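Local atomic coordinates of putative polyprenyl synthetase (Streptomyces coelicolor, PDB entry 3NF2), a protein that probably joins isoprenyl diphosphate units into longer polyprenyl diphosphates, as a metal-dependent prenyltransferase of the FPP/GGPP synthase family. Residues Val34-Tyr37 with Trp41-Ala44; Gly237-Thr240 with Leu244-Arg247. All coordinates share one frame; numbering follows the deposited sequence.

Contact 1: residues Val34-Tyr37 with Trp41-Ala44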
loop_
_atom_site.group_PDB
_atom_site.type_symbol
_atom_site.label_atom_id
_atom_site.label_comp_id
_atom_site.label_asym_id
_atom_site.label_seq_id
_atom_site.Cartn_x
_atom_site.Cartn_y
_atom_site.Cartn_z
ATOM N N VAL A 34 6.774 13.222 8.402
ATOM C CA VAL A 34 7.038 11.854 8.845
ATOM C C VAL A 34 7.890 11.090 7.821
ATOM O O VAL A 34 8.806 10.344 8.196
ATOM C CB VAL A 34 5.724 11.116 9.175
ATOM C CG1 VAL A 34 5.974 9.651 9.465
ATOM C CG2 VAL A 34 5.048 11.773 10.370
ATOM N N ALA A 35 7.594 11.303 6.534
ATOM C CA ALA A 35 8.431 10.792 5.451
ATOM C C ALA A 35 9.828 11.396 5.502
ATOM O O ALA A 35 10.801 10.679 5.323
ATOM C CB ALA A 35 7.803 11.057 4.091
ATOM N N ALA A 36 9.915 12.709 5.736
ATOM C CA ALA A 36 11.210 13.397 5.865
ATOM C C ALA A 36 12.045 12.781 6.978
ATOM O O ALA A 36 13.258 12.639 6.836
ATOM C CB ALA A 36 11.029 14.907 6.101
ATOM N N TYR A 37 11.388 12.410 8.079
ATOM C CA TYR A 37 12.075 11.705 9.143
ATOM C C TYR A 37 12.576 10.363 8.632
ATOM O O TYR A 37 13.737 10.028 8.841
ATOM C CB TYR A 37 11.209 11.501 10.390
ATOM C CG TYR A 37 11.934 10.642 11.399
ATOM C CD1 TYR A 37 12.943 11.187 12.196
ATOM C CD2 TYR A 37 11.665 9.272 11.514
ATOM C CE1 TYR A 37 13.644 10.404 13.101
ATOM C CE2 TYR A 37 12.364 8.477 12.415
ATOM C CZ TYR A 37 13.354 9.055 13.204
ATOM O OH TYR A 37 14.053 8.294 14.104
ATOM N N TRP A 41 16.051 13.486 6.546
ATOM C CA TRP A 41 16.178 14.931 6.315
ATOM C C TRP A 41 15.878 15.779 7.558
ATOM O O TRP A 41 16.347 16.920 7.672
ATOM C CB TRP A 41 15.327 15.381 5.121
ATOM C CG TRP A 41 15.581 14.564 3.877
ATOM C CD1 TRP A 41 16.789 14.090 3.433
ATOM C CD2 TRP A 41 14.609 14.136 2.919
ATOM N NE1 TRP A 41 16.621 13.378 2.272
ATOM C CE2 TRP A 41 15.295 13.392 1.930
ATOM C CE3 TRP A 41 13.222 14.292 2.807
ATOM C CZ2 TRP A 41 14.639 12.812 0.836
ATOM C CZ3 TRP A 41 12.569 13.717 1.712
ATOM C CH2 TRP A 41 13.278 12.984 0.750
ATOM N N ILE A 42 15.091 15.219 8.477
ATOM C CA ILE A 42 14.808 15.853 9.764
ATOM C C ILE A 42 14.922 14.782 10.845
ATOM O O ILE A 42 14.836 13.591 10.533
ATOM C CB ILE A 42 13.388 16.533 9.847
ATOM C CG1 ILE A 42 12.256 15.506 9.754
ATOM C CG2 ILE A 42 13.208 17.659 8.798
ATOM C CD1 ILE A 42 10.876 16.110 9.979
ATOM N N ASP A 43 15.122 15.204 12.098
ATOM C CA ASP A 43 15.259 14.279 13.235
ATOM C C ASP A 43 13.934 14.067 13.976
ATOM O O ASP A 43 12.883 14.471 13.483
ATOM C CB ASP A 43 16.387 14.723 14.190
ATOM C CG ASP A 43 16.161 16.112 14.784
ATOM O OD1 ASP A 43 17.106 16.929 14.730
ATOM O OD2 ASP A 43 15.059 16.394 15.306
ATOM N N ALA A 44 13.997 13.458 15.159
ATOM C CA ALA A 44 12.794 13.051 15.910
ATOM C C ALA A 44 11.921 14.206 16.411
ATOM O O ALA A 44 10.712 14.039 16.598
ATOM C CB ALA A 44 13.171 12.129 17.070
#

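Contact 2: residues Gly237-Thr240 with Leu244-Arg247. With SO4 (sulfate ion), chain G.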
loop_
_atom_site.group_PDB
_atom_site.type_symbol
_atom_site.label_atom_id
_atom_site.label_comp_id
_atom_site.label_asym_id
_atom_site.label_seq_id
_atom_site.Cartn_x
_atom_site.Cartn_y
_atom_site.Cartn_z
ATOM N N GLY A 237 29.535 -0.933 9.308
ATOM C CA GLY A 237 28.855 -0.034 10.243
ATOM C C GLY A 237 28.091 -0.806 11.306
ATOM O O GLY A 237 27.771 -0.269 12.372
ATOM N N LYS A 238 27.809 -2.075 11.009
ATOM C CA LYS A 238 27.088 -2.966 11.906
ATOM C C LYS A 238 28.036 -3.664 12.878
ATOM O O LYS A 238 29.253 -3.689 12.656
ATOM C CB LYS A 238 26.294 -4.007 11.110
ATOM C CG LYS A 238 25.344 -3.432 10.068
ATOM C CD LYS A 238 24.561 -4.538 9.368
ATOM C CE LYS A 238 24.118 -4.128 7.962
ATOM N NZ LYS A 238 23.084 -3.048 7.946
ATOM N N GLN A 239 27.468 -4.231 13.948
ATOM C CA GLN A 239 28.204 -5.057 14.920
ATOM C C GLN A 239 28.783 -6.320 14.267
ATOM O O GLN A 239 28.389 -6.682 13.151
ATOM C CB GLN A 239 27.287 -5.487 16.070
ATOM C CG GLN A 239 26.511 -4.380 16.768
ATOM C CD GLN A 239 25.553 -4.939 17.819
ATOM O OE1 GLN A 239 25.982 -5.475 18.844
ATOM N NE2 GLN A 239 24.251 -4.824 17.561
ATOM N N THR A 240 29.713 -6.985 14.958
ATOM C CA THR A 240 30.222 -8.286 14.505
ATOM C C THR A 240 29.077 -9.308 14.469
ATOM O O THR A 240 28.214 -9.311 15.354
ATOM C CB THR A 240 31.377 -8.838 15.400
ATOM O OG1 THR A 240 30.939 -8.940 16.761
ATOM C CG2 THR A 240 32.617 -7.959 15.334
ATOM N N LEU A 244 23.608 -12.780 12.714
ATOM C CA LEU A 244 23.455 -13.887 13.664
ATOM C C LEU A 244 22.865 -13.421 14.991
ATOM O O LEU A 244 22.178 -14.187 15.660
ATOM C CB LEU A 244 24.773 -14.638 13.886
ATOM C CG LEU A 244 25.454 -15.270 12.669
ATOM C CD1 LEU A 244 26.677 -16.077 13.096
ATOM C CD2 LEU A 244 24.512 -16.136 11.842
ATOM N N ARG A 245 23.125 -12.169 15.355
ATOM C CA ARG A 245 22.500 -11.534 16.523
ATOM C C ARG A 245 20.989 -11.325 16.330
ATOM O O ARG A 245 20.246 -11.206 17.301
ATOM C CB ARG A 245 23.174 -10.193 16.849
ATOM C CG ARG A 245 24.607 -10.306 17.354
ATOM C CD ARG A 245 25.274 -8.947 17.531
ATOM N NE ARG A 245 26.719 -9.072 17.758
ATOM C CZ ARG A 245 27.307 -9.053 18.954
ATOM N NH1 ARG A 245 26.578 -8.911 20.055
ATOM N NH2 ARG A 245 28.628 -9.173 19.057
ATOM N N GLN A 246 20.551 -11.289 15.075
ATOM C CA GLN A 246 19.152 -11.077 14.736
ATOM C C GLN A 246 18.467 -12.380 14.306
ATOM O O GLN A 246 17.308 -12.364 13.874
ATOM C CB GLN A 246 19.031 -10.016 13.630
ATOM C CG GLN A 246 19.283 -8.574 14.090
ATOM C CD GLN A 246 19.330 -7.572 12.928
ATOM O OE1 GLN A 246 19.215 -7.949 11.758
ATOM N NE2 GLN A 246 19.502 -6.288 13.254
ATOM N N ARG A 247 19.213 -13.465 14.361
ATOM C CA ARG A 247 18.783 -14.803 13.992
ATOM C C ARG A 247 18.230 -14.962 12.606
ATOM O O ARG A 247 17.296 -15.701 12.418
ATOM C CB ARG A 247 17.790 -15.386 14.979
ATOM C CG ARG A 247 18.295 -15.524 16.356
ATOM C CD ARG A 247 17.270 -16.126 17.232
ATOM N NE ARG A 247 17.181 -15.455 18.516
ATOM C CZ ARG A 247 16.170 -14.686 18.889
ATOM N NH1 ARG A 247 15.157 -14.479 18.081
ATOM N NH2 ARG A 247 16.171 -14.117 20.066
HETATM S S SO4 G . 23.856 -3.216 14.293
HETATM O O1 SO4 G . 22.972 -2.776 13.212
HETATM O O2 SO4 G . 23.307 -2.852 15.606
HETATM O O3 SO4 G . 24.041 -4.668 14.171
HETATM O O4 SO4 G . 25.143 -2.529 14.205
#

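Contact 1: residues Val34-Tyr37 with Trp41-Ala44
Ala36 and Tyr37, near the end of helix 31-38, are covered by residues Trp41 to Ala44 as the chain doubles back. The tight part runs from Ala36 to the near edge of the Tyr37 ring. Ala36 O accepts a hydrogen bond from Trp41 N (2.9 Å), bent to 137°, which closes an i to i+5 turn at the helix end. The methyl CB of Ala36 fits between the six-membered ring of the Trp41 indole at CE3 (4.0 Å) and Ile42 CG1 (3.9 Å). Ile42 has CG1 lodged between its own backbone N and carbonyl carbon (chi1 65°), which lays it against the helix backbone, 3.6 Å from Tyr37 N. The Tyr37 ring leaves the helix alongside the next peptides: CD1 is 3.5 Å from Ile42 O, and the carbonyl carbon of Asp43 lies at the ring edge. Toward solvent, exposed Ala44 keeps its backbone N near Tyr37 CE1, but its methyl CB reaches CE1 only at 4.4 Å. The CA-CB bond of Asp43 points away from the helix, and OD2 accepts a hydrogen bond from Gln45 N. In this mostly helical FPP/GGPP synthase fold, helix 109-113 meets Tyr37 and Ala44 through Val112, Tyr37 OH bonds to Asp107 O of strand 106-107, Trp41 rests on Leu20 and Val24 of helix 5-25, and Ala35 packs on Val121 of helix 115-134.

Contact 2: residues Gly237-Thr240 with Leu244-Arg247
Arg245 reaches back from the short helix 242-245 and grips Thr240, just ahead of that helix, with two nitrogens side-on. The hydrogen bonds across the contact both belong to this grip. Arg245 NE donates to Thr240 O (2.8 Å) almost straight, at 173°, with the carbonyl oxygen in the guanidinium plane, and Arg245 NH2 reaches Thr240 OG1 at 3.3 Å. A chi1 of 57° sets Thr240 OG1 between backbone N and carbonyl carbon, in place for this bond. Together the two bonds fix the rotation of the guanidinium. Van der Waals contact comes from Gln239, whose side chain crosses that of Arg245 at about a right angle; its OE1 sits over one guanidinium face, toward the rim, 3.7 Å from NH1. Were Arg245 cut back to an alanine, both donors would go, and Thr240 O and OG1 would probably be left without these partners and Gln239 OE1 without the flat group beneath it. Anion binding occupies the other end of that amide: Gln239 NE2 donates to sulfate O2 (2.9 Å) and Gln239 N to sulfate O4 (2.9 Å), so backbone and side chain clasp one ion, probably from the crystallisation liquor. Just past the weakly bonded helix, Arg247 takes a positive phi and closes a Schellman motif, with a weak bond from its N to Leu244 O. The arginine grip thus ties the loop after helix 233-236 to helix 242-245 at the surface of the fold, with helix 285-297 alongside: Thr240 touches Glu285, Arg245 Phe288, and Leu244 Phe288 and Ala292.

Overall arrangement
Both contacts are local along the chain, with three residues between their segments, but they join different elements and do not touch: their centres lie 25 Å apart and their nearest atoms about 16 Å. Contact 1, partly buried, folds a loop back over the end of the helix it has just left, whereas contact 2, on the surface, ties a loop to the short helix that follows it. Their chemistry is consistent with this difference. Apolar side chains and a backbone hydrogen bond serve in 34-37 with 41-44; an arginine side chain holds 237-240 to 244-247, and a sulfate sits beside Gln239. Neither contact touches the second subunit.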